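Local coordinates for putative cell invasion protein with MAC/Perforin domain (Bacteroides thetaiotaomicron VPI-5482, PDB 3KK7), which is of unknown function but belongs to the membrane-attack complex/perforin (MACPF) family, whose best-known members form pores in membranes, at residues I183-Y187 against N484-N488; A195-S199 against Y503-I509; L351-F355 against K537-L541; V474-Y480 against Y493-Y499. Numbering follows the deposited sequence.

Contact 1: residues I183-Y187 against N484-N488. With EDO (1,2-ethanediol), chain E.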
loop_
_atom_site.group_PDB
_atom_site.type_symbol
_atom_site.label_atom_id
_atom_site.label_comp_id
_atom_site.label_asym_id
_atom_site.label_seq_id
_atom_site.Cartn_x
_atom_site.Cartn_y
_atom_site.Cartn_z
ATOM N N ILE A 183 -15.979 -4.198 -5.969
ATOM C CA ILE A 183 -15.772 -3.208 -4.901
ATOM C C ILE A 183 -15.024 -1.996 -5.453
ATOM O O ILE A 183 -15.417 -0.852 -5.204
ATOM C CB ILE A 183 -15.046 -3.806 -3.719
ATOM C CG1 ILE A 183 -15.937 -4.809 -3.012
ATOM C CG2 ILE A 183 -14.623 -2.740 -2.703
ATOM C CD1 ILE A 183 -15.252 -5.535 -1.825
ATOM N N ALA A 184 -13.982 -2.267 -6.237
ATOM C CA ALA A 184 -13.147 -1.218 -6.856
ATOM C C ALA A 184 -13.982 -0.275 -7.728
ATOM O O ALA A 184 -13.912 0.963 -7.579
ATOM C CB ALA A 184 -11.992 -1.830 -7.664
ATOM N N ALA A 185 -14.791 -0.880 -8.594
ATOM C CA ALA A 185 -15.701 -0.188 -9.522
ATOM C C ALA A 185 -16.735 0.741 -8.881
ATOM O O ALA A 185 -16.988 1.844 -9.407
ATOM C CB ALA A 185 -16.450 -1.260 -10.392
ATOM N N ASP A 186 -17.330 0.298 -7.772
ATOM C CA ASP A 186 -18.536 0.945 -7.238
ATOM C C ASP A 186 -18.644 1.157 -5.717
ATOM O O ASP A 186 -19.482 1.904 -5.298
ATOM C CB ASP A 186 -19.760 0.135 -7.703
ATOM C CG ASP A 186 -20.197 0.475 -9.129
ATOM O OD1 ASP A 186 -20.672 1.610 -9.330
ATOM O OD2 ASP A 186 -20.100 -0.377 -10.045
ATOM N N TYR A 187 -17.799 0.541 -4.892
ATOM C CA TYR A 187 -17.992 0.585 -3.444
ATOM C C TYR A 187 -16.842 1.200 -2.617
ATOM O O TYR A 187 -16.750 0.991 -1.394
ATOM C CB TYR A 187 -18.356 -0.821 -2.958
ATOM C CG TYR A 187 -19.668 -1.264 -3.557
ATOM C CD1 TYR A 187 -20.882 -0.876 -2.980
ATOM C CD2 TYR A 187 -19.711 -1.999 -4.741
ATOM C CE1 TYR A 187 -22.091 -1.212 -3.537
ATOM C CE2 TYR A 187 -20.938 -2.347 -5.307
ATOM C CZ TYR A 187 -22.124 -1.949 -4.684
ATOM O OH TYR A 187 -23.343 -2.316 -5.202
ATOM N N ASN A 484 -19.537 7.313 -13.794
ATOM C CA ASN A 484 -20.044 6.417 -12.753
ATOM C C ASN A 484 -20.690 7.267 -11.657
ATOM O O ASN A 484 -20.056 8.137 -11.072
ATOM C CB ASN A 484 -18.903 5.566 -12.183
ATOM C CG ASN A 484 -19.371 4.557 -11.157
ATOM O OD1 ASN A 484 -19.970 4.917 -10.143
ATOM N ND2 ASN A 484 -19.088 3.283 -11.403
ATOM N N ALA A 485 -21.962 7.012 -11.392
ATOM C CA ALA A 485 -22.726 7.818 -10.453
ATOM C C ALA A 485 -22.321 7.558 -9.015
ATOM O O ALA A 485 -22.343 8.466 -8.208
ATOM C CB ALA A 485 -24.217 7.561 -10.623
ATOM N N ASN A 486 -21.978 6.319 -8.678
ATOM C CA ASN A 486 -21.558 6.026 -7.304
ATOM C C ASN A 486 -20.282 6.773 -6.941
ATOM O O ASN A 486 -20.148 7.254 -5.829
ATOM C CB ASN A 486 -21.265 4.529 -7.072
ATOM C CG ASN A 486 -22.493 3.665 -7.154
ATOM O OD1 ASN A 486 -23.461 3.859 -6.418
ATOM N ND2 ASN A 486 -22.455 2.676 -8.047
ATOM N N THR A 487 -19.337 6.820 -7.868
ATOM C CA THR A 487 -17.991 7.258 -7.548
ATOM C C THR A 487 -17.622 8.608 -8.156
ATOM O O THR A 487 -16.625 9.184 -7.772
ATOM C CB THR A 487 -17.005 6.219 -8.054
ATOM O OG1 THR A 487 -17.060 6.189 -9.484
ATOM C CG2 THR A 487 -17.363 4.857 -7.536
ATOM N N ASN A 488 -18.426 9.092 -9.102
ATOM C CA ASN A 488 -18.162 10.332 -9.837
ATOM C C ASN A 488 -16.863 10.327 -10.630
ATOM O O ASN A 488 -16.188 11.333 -10.748
ATOM C CB ASN A 488 -18.299 11.568 -8.929
ATOM C CG ASN A 488 -19.768 11.983 -8.748
ATOM O OD1 ASN A 488 -20.487 12.158 -9.738
ATOM N ND2 ASN A 488 -20.219 12.128 -7.499
HETATM C C1 EDO E . -23.013 -2.784 -8.637
HETATM O O1 EDO E . -23.202 -3.466 -7.392
HETATM C C2 EDO E . -22.472 -3.761 -9.673
HETATM O O2 EDO E . -23.526 -4.571 -10.219
#
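Asp186, near the end of its helix, offers a carboxylate to the tight loop 484-488, which turns strand 480-484 into strand 489-494. Its OD1 accepts two amide hydrogens, one from Asn484 ND2 at 3.1 Å and one from Asn486 ND2 at 2.4 Å, a very short bond. Asparagine suits both positions because each amide has an oxygen to spare. Asn484 OD1 accepts from Thr487 N at 3.0 Å, an Asx motif that folds the loop and is reinforced by the backbone bond from Asn488 N to Asn484 O (2.7 Å), while Asn486 OD1 is hydrogen-bonded to Lys84 NZ. Thr487 meets the helix through its methyl, with CG2 3.6 Å from Ala185 O. The CA-to-CB bond of Tyr187 points away from the loop, and its OH shares a very short 2.5 Å hydrogen bond with O1 of an ethanediol, probably from the crystallisation liquor, that also hydrogen-bonds Tyr89 OH. Met529 of helix 529-535 touches Ala185, Asp186 and Asn484, and helix 82-88 packs against Ile183 and Tyr187.

Contact 2: residues A195-S199 against Y503-I509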
loop_
_atom_site.group_PDB
_atom_site.type_symbol
_atom_site.label_atom_id
_atom_site.label_comp_id
_atom_site.label_asym_id
_atom_site.label_seq_id
_atom_site.Cartn_x
_atom_site.Cartn_y
_atom_site.Cartn_z
ATOM N N ALA A 195 -8.361 10.750 -2.471
ATOM C CA ALA A 195 -6.907 10.640 -2.300
ATOM C C ALA A 195 -6.296 10.026 -3.538
ATOM O O ALA A 195 -5.209 10.412 -3.962
ATOM C CB ALA A 195 -6.576 9.843 -1.081
ATOM N N LEU A 196 -7.048 9.130 -4.163
ATOM C CA LEU A 196 -6.607 8.429 -5.371
ATOM C C LEU A 196 -6.363 9.386 -6.528
ATOM O O LEU A 196 -5.377 9.249 -7.232
ATOM C CB LEU A 196 -7.654 7.386 -5.779
ATOM C CG LEU A 196 -7.214 6.140 -6.554
ATOM C CD1 LEU A 196 -6.206 5.298 -5.727
ATOM C CD2 LEU A 196 -8.470 5.300 -6.948
ATOM N N TYR A 197 -7.265 10.341 -6.723
ATOM C CA TYR A 197 -7.130 11.293 -7.817
ATOM C C TYR A 197 -6.594 12.674 -7.457
ATOM O O TYR A 197 -6.196 13.396 -8.352
ATOM C CB TYR A 197 -8.458 11.443 -8.579
ATOM C CG TYR A 197 -8.691 10.285 -9.506
ATOM C CD1 TYR A 197 -8.047 10.226 -10.730
ATOM C CD2 TYR A 197 -9.498 9.219 -9.134
ATOM C CE1 TYR A 197 -8.206 9.145 -11.564
ATOM C CE2 TYR A 197 -9.675 8.140 -9.971
ATOM C CZ TYR A 197 -9.023 8.104 -11.186
ATOM O OH TYR A 197 -9.186 7.037 -12.041
ATOM N N ASN A 198 -6.569 13.057 -6.189
ATOM C CA ASN A 198 -6.174 14.427 -5.848
ATOM C C ASN A 198 -4.873 14.568 -5.083
ATOM O O ASN A 198 -4.475 15.671 -4.746
ATOM C CB ASN A 198 -7.300 15.147 -5.115
ATOM C CG ASN A 198 -8.532 15.305 -5.978
ATOM O OD1 ASN A 198 -8.440 15.591 -7.172
ATOM N ND2 ASN A 198 -9.691 15.108 -5.382
ATOM N N SER A 199 -4.204 13.454 -4.835
ATOM C CA SER A 199 -2.894 13.461 -4.225
ATOM C C SER A 199 -2.084 12.377 -4.945
ATOM O O SER A 199 -2.612 11.678 -5.823
ATOM C CB SER A 199 -2.996 13.227 -2.703
ATOM O OG SER A 199 -3.416 11.915 -2.382
ATOM N N TYR A 503 -10.780 9.664 -14.719
ATOM C CA TYR A 503 -10.476 10.776 -13.792
ATOM C C TYR A 503 -11.704 11.155 -12.962
ATOM O O TYR A 503 -12.825 11.124 -13.476
ATOM C CB TYR A 503 -9.891 12.031 -14.505
ATOM C CG TYR A 503 -10.775 12.742 -15.540
ATOM C CD1 TYR A 503 -10.625 12.510 -16.902
ATOM C CD2 TYR A 503 -11.727 13.691 -15.151
ATOM C CE1 TYR A 503 -11.439 13.180 -17.852
ATOM C CE2 TYR A 503 -12.535 14.354 -16.076
ATOM C CZ TYR A 503 -12.387 14.098 -17.417
ATOM O OH TYR A 503 -13.188 14.761 -18.324
ATOM N N TYR A 504 -11.484 11.499 -11.689
ATOM C CA TYR A 504 -12.549 12.038 -10.832
ATOM C C TYR A 504 -13.086 13.348 -11.423
ATOM O O TYR A 504 -12.340 14.088 -12.046
ATOM C CB TYR A 504 -12.055 12.251 -9.400
ATOM C CG TYR A 504 -13.126 12.837 -8.513
ATOM C CD1 TYR A 504 -14.126 12.034 -7.956
ATOM C CD2 TYR A 504 -13.183 14.219 -8.279
ATOM C CE1 TYR A 504 -15.142 12.596 -7.171
ATOM C CE2 TYR A 504 -14.195 14.787 -7.495
ATOM C CZ TYR A 504 -15.160 13.975 -6.953
ATOM O OH TYR A 504 -16.136 14.559 -6.190
ATOM N N ASP A 505 -14.380 13.610 -11.221
ATOM C CA ASP A 505 -15.084 14.700 -11.895
ATOM C C ASP A 505 -14.826 16.072 -11.275
ATOM O O ASP A 505 -15.656 16.637 -10.538
ATOM C CB ASP A 505 -16.593 14.425 -11.954
ATOM C CG ASP A 505 -17.332 15.380 -12.884
ATOM O OD1 ASP A 505 -16.673 16.073 -13.681
ATOM O OD2 ASP A 505 -18.579 15.423 -12.850
ATOM N N ASP A 506 -13.654 16.592 -11.594
ATOM C CA ASP A 506 -13.280 17.938 -11.258
ATOM C C ASP A 506 -12.501 18.439 -12.445
ATOM O O ASP A 506 -11.450 17.903 -12.761
ATOM C CB ASP A 506 -12.425 18.000 -9.997
ATOM C CG ASP A 506 -12.267 19.436 -9.465
ATOM O OD1 ASP A 506 -12.235 20.414 -10.252
ATOM O OD2 ASP A 506 -12.161 19.583 -8.234
ATOM N N ASP A 507 -13.029 19.470 -13.092
ATOM C CA ASP A 507 -12.410 20.064 -14.268
ATOM C C ASP A 507 -10.915 20.403 -14.080
ATOM O O ASP A 507 -10.150 20.397 -15.055
ATOM C CB ASP A 507 -13.226 21.291 -14.737
ATOM C CG ASP A 507 -14.554 20.908 -15.461
ATOM O OD1 ASP A 507 -14.810 19.716 -15.712
ATOM O OD2 ASP A 507 -15.344 21.813 -15.802
ATOM N N TYR A 508 -10.462 20.637 -12.854
ATOM C CA TYR A 508 -9.045 20.926 -12.672
ATOM C C TYR A 508 -8.148 19.830 -13.283
ATOM O O TYR A 508 -7.050 20.127 -13.734
ATOM C CB TYR A 508 -8.694 21.167 -11.200
ATOM C CG TYR A 508 -8.035 19.995 -10.441
ATOM C CD1 TYR A 508 -6.654 19.804 -10.452
ATOM C CD2 TYR A 508 -8.793 19.115 -9.680
ATOM C CE1 TYR A 508 -6.069 18.754 -9.738
ATOM C CE2 TYR A 508 -8.215 18.092 -8.989
ATOM C CZ TYR A 508 -6.854 17.913 -9.012
ATOM O OH TYR A 508 -6.290 16.862 -8.312
ATOM N N ILE A 509 -8.615 18.578 -13.295
ATOM C CA ILE A 509 -7.835 17.463 -13.857
ATOM C C ILE A 509 -7.731 17.542 -15.377
ATOM O O ILE A 509 -6.628 17.646 -15.900
ATOM C CB ILE A 509 -8.357 16.067 -13.406
ATOM C CG1 ILE A 509 -8.248 15.924 -11.881
ATOM C CG2 ILE A 509 -7.552 14.937 -14.081
ATOM C CD1 ILE A 509 -8.904 14.684 -11.310
#
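This is a helix end docked on a strand-to-helix turn: the last residues of helix 190-198 meet the point where strand 499-504 of the C-terminal four-stranded sheet gives way to helix 508-512. Tyr197 is the bump. One face of its ring lies flat against the strand backbone, with CG 3.7 Å from Tyr504 N and CE1 3.6 Å from Tyr503 CA. A broad, flat ring suits this place because the strand presents main chain here: the ring of Tyr504 leads away from the helix, and that of Tyr503 turns off toward Trp490 and Val519. The hollow also takes in the base of the side chain, since Tyr197 CB lies 3.8 Å from Tyr504 CB and 4.3 Å from Ile509 CD1, the slender tip of isoleucine reaching in from the new helix. Tyr197 OH, at the far end of the ring, is hydrogen-bonded to Glu352 OE2. Behind the interface, an inverse gamma turn centred on Asp505 bends the chain, and Asp506 OD1 caps the next helix by accepting from Tyr508 N at 3.2 Å. That turn directs Tyr508 back at helix 190-198, where its long side chain brings OH to Asn198 OD1, donating a hydrogen bond of 2.7 Å.

Contact 3: residues L351-F355 against K537-L541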
loop_
_atom_site.group_PDB
_atom_site.type_symbol
_atom_site.label_atom_id
_atom_site.label_comp_id
_atom_site.label_asym_id
_atom_site.label_seq_id
_atom_site.Cartn_x
_atom_site.Cartn_y
_atom_site.Cartn_z
ATOM N N LEU A 351 -9.048 0.056 -9.958
ATOM C CA LEU A 351 -9.120 -0.463 -11.321
ATOM C C LEU A 351 -7.977 -0.009 -12.220
ATOM O O LEU A 351 -7.660 -0.682 -13.211
ATOM C CB LEU A 351 -10.420 -0.003 -11.978
ATOM C CG LEU A 351 -11.710 -0.451 -11.357
ATOM C CD1 LEU A 351 -12.825 0.229 -12.089
ATOM C CD2 LEU A 351 -11.800 -1.957 -11.477
ATOM N N GLU A 352 -7.382 1.131 -11.880
ATOM C CA GLU A 352 -6.434 1.823 -12.733
ATOM C C GLU A 352 -5.076 1.118 -12.765
ATOM O O GLU A 352 -4.334 1.108 -11.773
ATOM C CB GLU A 352 -6.249 3.281 -12.242
ATOM C CG GLU A 352 -7.527 4.152 -12.258
ATOM C CD GLU A 352 -8.476 3.967 -11.056
ATOM O OE1 GLU A 352 -8.192 3.193 -10.107
ATOM O OE2 GLU A 352 -9.541 4.610 -11.071
ATOM N N GLU A 353 -4.738 0.578 -13.928
ATOM C CA GLU A 353 -3.433 -0.076 -14.171
ATOM C C GLU A 353 -2.231 0.695 -13.626
ATOM O O GLU A 353 -1.367 0.135 -12.960
ATOM C CB GLU A 353 -3.235 -0.243 -15.686
ATOM C CG GLU A 353 -2.711 -1.613 -16.117
ATOM C CD GLU A 353 -3.590 -2.750 -15.613
ATOM O OE1 GLU A 353 -4.815 -2.786 -15.944
ATOM O OE2 GLU A 353 -3.031 -3.583 -14.853
ATOM N N ASN A 354 -2.166 1.986 -13.944
ATOM C CA ASN A 354 -1.031 2.817 -13.549
ATOM C C ASN A 354 -0.971 3.091 -12.061
ATOM O O ASN A 354 0.129 3.187 -11.508
ATOM C CB ASN A 354 -0.955 4.140 -14.328
ATOM C CG ASN A 354 -2.275 4.900 -14.344
ATOM O OD1 ASN A 354 -3.359 4.302 -14.382
ATOM N ND2 ASN A 354 -2.185 6.221 -14.372
ATOM N N PHE A 355 -2.127 3.196 -11.403
ATOM C CA PHE A 355 -2.118 3.393 -9.951
ATOM C C PHE A 355 -1.723 2.101 -9.255
ATOM O O PHE A 355 -0.992 2.102 -8.263
ATOM C CB PHE A 355 -3.453 3.874 -9.421
ATOM C CG PHE A 355 -3.921 5.190 -10.004
ATOM C CD1 PHE A 355 -3.080 5.995 -10.770
ATOM C CD2 PHE A 355 -5.212 5.639 -9.731
ATOM C CE1 PHE A 355 -3.526 7.193 -11.266
ATOM C CE2 PHE A 355 -5.670 6.850 -10.235
ATOM C CZ PHE A 355 -4.840 7.627 -10.999
ATOM N N LYS A 537 -8.262 -1.668 -20.676
ATOM C CA LYS A 537 -7.173 -1.244 -19.822
ATOM C C LYS A 537 -7.545 0.166 -19.375
ATOM O O LYS A 537 -7.884 1.011 -20.187
ATOM C CB LYS A 537 -5.853 -1.213 -20.590
ATOM C CG LYS A 537 -5.281 -2.599 -21.003
ATOM C CD LYS A 537 -4.746 -3.400 -19.800
ATOM C CE LYS A 537 -4.261 -4.784 -20.236
ATOM N NZ LYS A 537 -3.497 -5.481 -19.154
ATOM N N ILE A 538 -7.522 0.400 -18.078
ATOM C CA ILE A 538 -7.919 1.676 -17.524
ATOM C C ILE A 538 -6.708 2.406 -16.913
ATOM O O ILE A 538 -5.988 1.854 -16.071
ATOM C CB ILE A 538 -9.009 1.503 -16.440
ATOM C CG1 ILE A 538 -10.223 0.732 -16.983
ATOM C CG2 ILE A 538 -9.455 2.865 -15.939
ATOM C CD1 ILE A 538 -11.108 0.276 -15.901
ATOM N N TYR A 539 -6.502 3.642 -17.348
ATOM C CA TYR A 539 -5.437 4.480 -16.844
ATOM C C TYR A 539 -6.039 5.745 -16.263
ATOM O O TYR A 539 -6.836 6.425 -16.929
ATOM C CB TYR A 539 -4.475 4.830 -17.963
ATOM C CG TYR A 539 -3.908 3.606 -18.604
ATOM C CD1 TYR A 539 -2.793 2.988 -18.084
ATOM C CD2 TYR A 539 -4.500 3.046 -19.720
ATOM C CE1 TYR A 539 -2.280 1.849 -18.666
ATOM C CE2 TYR A 539 -3.993 1.925 -20.300
ATOM C CZ TYR A 539 -2.890 1.330 -19.767
ATOM O OH TYR A 539 -2.380 0.211 -20.353
ATOM N N GLY A 540 -5.679 6.024 -15.007
ATOM C CA GLY A 540 -6.093 7.226 -14.302
ATOM C C GLY A 540 -5.162 8.386 -14.668
ATOM O O GLY A 540 -3.944 8.265 -14.586
ATOM N N LEU A 541 -5.754 9.501 -15.094
ATOM C CA LEU A 541 -5.034 10.719 -15.365
ATOM C C LEU A 541 -4.906 11.509 -14.042
ATOM O O LEU A 541 -5.632 11.237 -13.059
ATOM C CB LEU A 541 -5.777 11.521 -16.436
ATOM C CG LEU A 541 -6.010 10.804 -17.772
ATOM C CD1 LEU A 541 -6.584 11.767 -18.784
ATOM C CD2 LEU A 541 -4.730 10.164 -18.333
ATOM O OXT LEU A 541 -4.071 12.430 -13.920
HETATM O O HOH W 1 -7.138 -1.522 -16.387
#
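Hydrogen bonds dominate where the start of helix 353-363 lies along strand 537-540, the last strand of the chain and outermost in its sheet. Glu353 N, in the first helical turn and so lacking an intrahelical acceptor, donates to Ile538 O at 2.8 Å. Asn354 uses its amide as a strand neighbour would use its backbone: OD1 accepts from Gly540 N at 3.0 Å and ND2 donates to Gly540 O at 2.7 Å, while ND2 also reaches Asp406. A water accepts from Ile538 N at 2.6 Å and donates to Glu353 OE1 at 2.7 Å and weakly to Leu351 O at 3.3 Å. A weaker CA-H...O contact joins Glu352 CA to Ile538 O at 3.4 Å.

The one apolar side-chain pair is Leu351 CB with Ile538 CD1, 4.0 Å apart; Glu353 CB separately makes a van der Waals contact with Tyr539 CE1 at 3.8 Å. Gly540 suits its place sterically, since a CB there would fall 2.3 Å from Phe355 CZ.

Opposite charges approach without a salt bridge, Glu353 OE1 and Lys537 NZ standing 4.4 Å apart. The C-terminal carboxylate of Leu541 forms a salt bridge with Arg403 through OXT.

Tyr539 bonds inward to strand 499-504. The outward N-H and C=O groups of Ile538 and Gly540 are therefore satisfied by a helix start, one asparagine and a water, so the strand edge is closed here without another strand.

Contact 4: residues V474-Y480 against Y493-Y499; sequences VDEKGMY and YNPTSMY
Segment 474-480 is a loop that becomes, at Tyr480, the first strand of an antiparallel meander; segment 493-499 leaves the second strand and turns into the third. Tyr480 and Tyr493 form an antiparallel hydrogen-bonded pair, CA-CA 5.5 Å, with Tyr480 N to Tyr493 O at 3.0 Å and Tyr493 N to Tyr480 O at 2.8 Å. Further CA-CA approaches are Met479 to Asn494, 4.6 Å, and Val474 to Ser497, 7.0 Å. Asp475-Gly478 is a type I turn (Glu476 -56/-21, Lys477 -79/-20) closed by Gly478 N to Asp475 O, 3.1 Å, and overlapped by an Asx turn in which Asp475 OD1 accepts from Lys477 N, 2.6 Å. The hairpin 494-499 is closed by Asn494 N to Tyr499 O (2.8 Å) and Met498 N to Asn494 O (2.7 Å); Met498 takes left-handed angles, 75/32. Asn494 (chi1 t) forms an Asx turn and an Asx motif, its OD1 accepting from Thr496 N (3.0 Å) and Ser497 N (2.9 Å).

Tyr480 (m) and Tyr493 (p) share one sheet face, Tyr480 CB lying 3.6 Å from Tyr493 CZ, and Tyr493 OH reaches Lys525 O. Tyr499 (p) projects into the loop: selenomethionine Met479 (m) makes an oblique Met-aromatic contact (SE to ring centroid 5.1 Å), Val474 CG2 a CH-pi contact over the face (4.1 Å). Tyrosine fits because its hydroxyl outreaches the apolar cluster: OH accepts from Asp475 N at 2.8 Å.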
loop_
_atom_site.group_PDB
_atom_site.type_symbol
_atom_site.label_atom_id
_atom_site.label_comp_id
_atom_site.label_asym_id
_atom_site.label_seq_id
_atom_site.Cartn_x
_atom_site.Cartn_y
_atom_site.Cartn_z
ATOM N N VAL A 474 -3.674 4.253 -30.241
ATOM C CA VAL A 474 -4.342 5.348 -29.552
ATOM C C VAL A 474 -4.845 6.278 -30.618
ATOM O O VAL A 474 -4.118 6.591 -31.556
ATOM C CB VAL A 474 -3.441 6.102 -28.585
ATOM C CG1 VAL A 474 -4.037 7.471 -28.283
ATOM C CG2 VAL A 474 -3.253 5.295 -27.304
ATOM N N ASP A 475 -6.107 6.677 -30.487
ATOM C CA ASP A 475 -6.771 7.525 -31.468
ATOM C C ASP A 475 -7.813 8.367 -30.742
ATOM O O ASP A 475 -8.904 7.906 -30.396
ATOM C CB ASP A 475 -7.385 6.676 -32.602
ATOM C CG ASP A 475 -8.173 7.512 -33.643
ATOM O OD1 ASP A 475 -8.633 8.645 -33.353
ATOM O OD2 ASP A 475 -8.355 6.992 -34.760
ATOM N N GLU A 476 -7.447 9.624 -30.527
ATOM C CA GLU A 476 -8.288 10.568 -29.828
ATOM C C GLU A 476 -9.678 10.726 -30.468
ATOM O O GLU A 476 -10.604 11.148 -29.780
ATOM C CB GLU A 476 -7.578 11.919 -29.740
ATOM C CG GLU A 476 -6.404 11.954 -28.749
ATOM C CD GLU A 476 -5.150 11.232 -29.223
ATOM O OE1 GLU A 476 -4.957 11.150 -30.440
ATOM O OE2 GLU A 476 -4.361 10.735 -28.373
ATOM N N LYS A 477 -9.828 10.374 -31.754
ATOM C CA LYS A 477 -11.105 10.546 -32.460
ATOM C C LYS A 477 -12.130 9.471 -32.140
ATOM O O LYS A 477 -13.326 9.684 -32.362
ATOM C CB LYS A 477 -10.936 10.567 -33.991
ATOM C CG LYS A 477 -9.883 11.516 -34.532
ATOM C CD LYS A 477 -10.087 11.768 -36.034
ATOM C CE LYS A 477 -8.780 12.059 -36.777
ATOM N NZ LYS A 477 -7.996 10.809 -37.031
ATOM N N GLY A 478 -11.684 8.323 -31.633
ATOM C CA GLY A 478 -12.564 7.155 -31.513
ATOM C C GLY A 478 -13.175 6.892 -30.148
ATOM O O GLY A 478 -13.292 5.735 -29.741
HETATM N N MSE A 479 -13.623 7.934 -29.451
HETATM C CA MSE A 479 -13.950 7.768 -28.050
HETATM C C MSE A 479 -15.305 8.174 -27.578
HETATM O O MSE A 479 -15.952 9.046 -28.146
HETATM C CB MSE A 479 -12.908 8.490 -27.245
HETATM C CG MSE A 479 -11.576 8.028 -27.692
HETATM SE SE MSE A 479 -10.289 8.182 -26.376
HETATM C CE MSE A 479 -10.842 6.903 -25.016
ATOM N N TYR A 480 -15.714 7.500 -26.514
ATOM C CA TYR A 480 -16.940 7.791 -25.812
ATOM C C TYR A 480 -16.587 7.952 -24.340
ATOM O O TYR A 480 -15.487 7.625 -23.916
ATOM C CB TYR A 480 -17.941 6.649 -25.978
ATOM C CG TYR A 480 -18.402 6.396 -27.403
ATOM C CD1 TYR A 480 -19.559 6.979 -27.897
ATOM C CD2 TYR A 480 -17.690 5.541 -28.240
ATOM C CE1 TYR A 480 -19.990 6.726 -29.195
ATOM C CE2 TYR A 480 -18.110 5.284 -29.530
ATOM C CZ TYR A 480 -19.255 5.881 -29.999
ATOM O OH TYR A 480 -19.658 5.622 -31.275
ATOM N N TYR A 493 -13.341 6.032 -23.005
ATOM C CA TYR A 493 -12.936 4.732 -23.512
ATOM C C TYR A 493 -13.014 4.681 -25.009
ATOM O O TYR A 493 -13.875 5.312 -25.613
ATOM C CB TYR A 493 -13.805 3.616 -22.913
ATOM C CG TYR A 493 -15.261 3.627 -23.331
ATOM C CD1 TYR A 493 -16.177 4.462 -22.697
ATOM C CD2 TYR A 493 -15.729 2.765 -24.331
ATOM C CE1 TYR A 493 -17.516 4.454 -23.047
ATOM C CE2 TYR A 493 -17.072 2.754 -24.705
ATOM C CZ TYR A 493 -17.960 3.604 -24.064
ATOM O OH TYR A 493 -19.285 3.613 -24.434
ATOM N N ASN A 494 -12.077 3.932 -25.583
ATOM C CA ASN A 494 -11.994 3.701 -27.022
ATOM C C ASN A 494 -12.441 2.269 -27.324
ATOM O O ASN A 494 -11.674 1.324 -27.102
ATOM C CB ASN A 494 -10.561 3.918 -27.495
ATOM C CG ASN A 494 -10.423 3.842 -29.002
ATOM O OD1 ASN A 494 -10.944 2.928 -29.649
ATOM N ND2 ASN A 494 -9.704 4.799 -29.565
ATOM N N PRO A 495 -13.671 2.102 -27.843
ATOM C CA PRO A 495 -14.207 0.770 -28.024
ATOM C C PRO A 495 -13.698 0.042 -29.278
ATOM O O PRO A 495 -14.158 -1.062 -29.541
ATOM C CB PRO A 495 -15.692 1.034 -28.130
ATOM C CG PRO A 495 -15.736 2.289 -28.921
ATOM C CD PRO A 495 -14.569 3.109 -28.419
ATOM N N THR A 496 -12.769 0.636 -30.032
ATOM C CA THR A 496 -12.058 -0.087 -31.083
ATOM C C THR A 496 -10.730 -0.633 -30.574
ATOM O O THR A 496 -10.379 -1.768 -30.883
ATOM C CB THR A 496 -11.741 0.796 -32.263
ATOM O OG1 THR A 496 -12.852 1.659 -32.524
ATOM C CG2 THR A 496 -11.429 -0.051 -33.490
ATOM N N SER A 497 -9.995 0.167 -29.796
ATOM C CA SER A 497 -8.650 -0.201 -29.317
ATOM C C SER A 497 -8.599 -0.735 -27.871
ATOM O O SER A 497 -7.589 -1.279 -27.441
ATOM C CB SER A 497 -7.716 1.000 -29.464
ATOM O OG SER A 497 -7.641 1.408 -30.810
HETATM N N MSE A 498 -9.677 -0.550 -27.120
HETATM C CA MSE A 498 -9.856 -1.186 -25.805
HETATM C C MSE A 498 -9.020 -0.548 -24.723
HETATM O O MSE A 498 -8.613 -1.201 -23.764
HETATM C CB MSE A 498 -9.606 -2.705 -25.874
HETATM C CG MSE A 498 -10.341 -3.399 -27.056
HETATM SE SE MSE A 498 -12.230 -2.834 -27.280
HETATM C CE MSE A 498 -13.002 -3.594 -25.647
ATOM N N TYR A 499 -8.801 0.755 -24.844
ATOM C CA TYR A 499 -8.111 1.487 -23.795
ATOM C C TYR A 499 -9.047 2.546 -23.255
ATOM O O TYR A 499 -10.043 2.886 -23.899
ATOM C CB TYR A 499 -6.781 2.082 -24.297
ATOM C CG TYR A 499 -6.923 3.198 -25.284
ATOM C CD1 TYR A 499 -7.167 4.499 -24.852
ATOM C CD2 TYR A 499 -6.797 2.969 -26.661
ATOM C CE1 TYR A 499 -7.310 5.540 -25.754
ATOM C CE2 TYR A 499 -6.925 4.025 -27.577
ATOM C CZ TYR A 499 -7.188 5.303 -27.104
ATOM O OH TYR A 499 -7.314 6.362 -27.954
#

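Overall arrangement
From the N terminus, the chain opens contacts 1, 2 and 3 in turn in the MACPF region, then contact 4 at 474-480. It closes them in the order 1, 4, 2, 3 along the C-terminal four-stranded sheet. Contact 1 therefore crosses the other three, contacts 2 and 3 cross each other, and the short loop of contact 4 falls within both of theirs. Contacts 1 to 3 tie the MACPF part to that sheet, while contact 4 is local to its start. Phe355 of contact 3 packs on Leu196 of contact 2, and probable backbone hydrogen bonds join Asn488 of contact 1 to Asp505 of contact 2 and Lys537 of contact 3 to Met498 of contact 4.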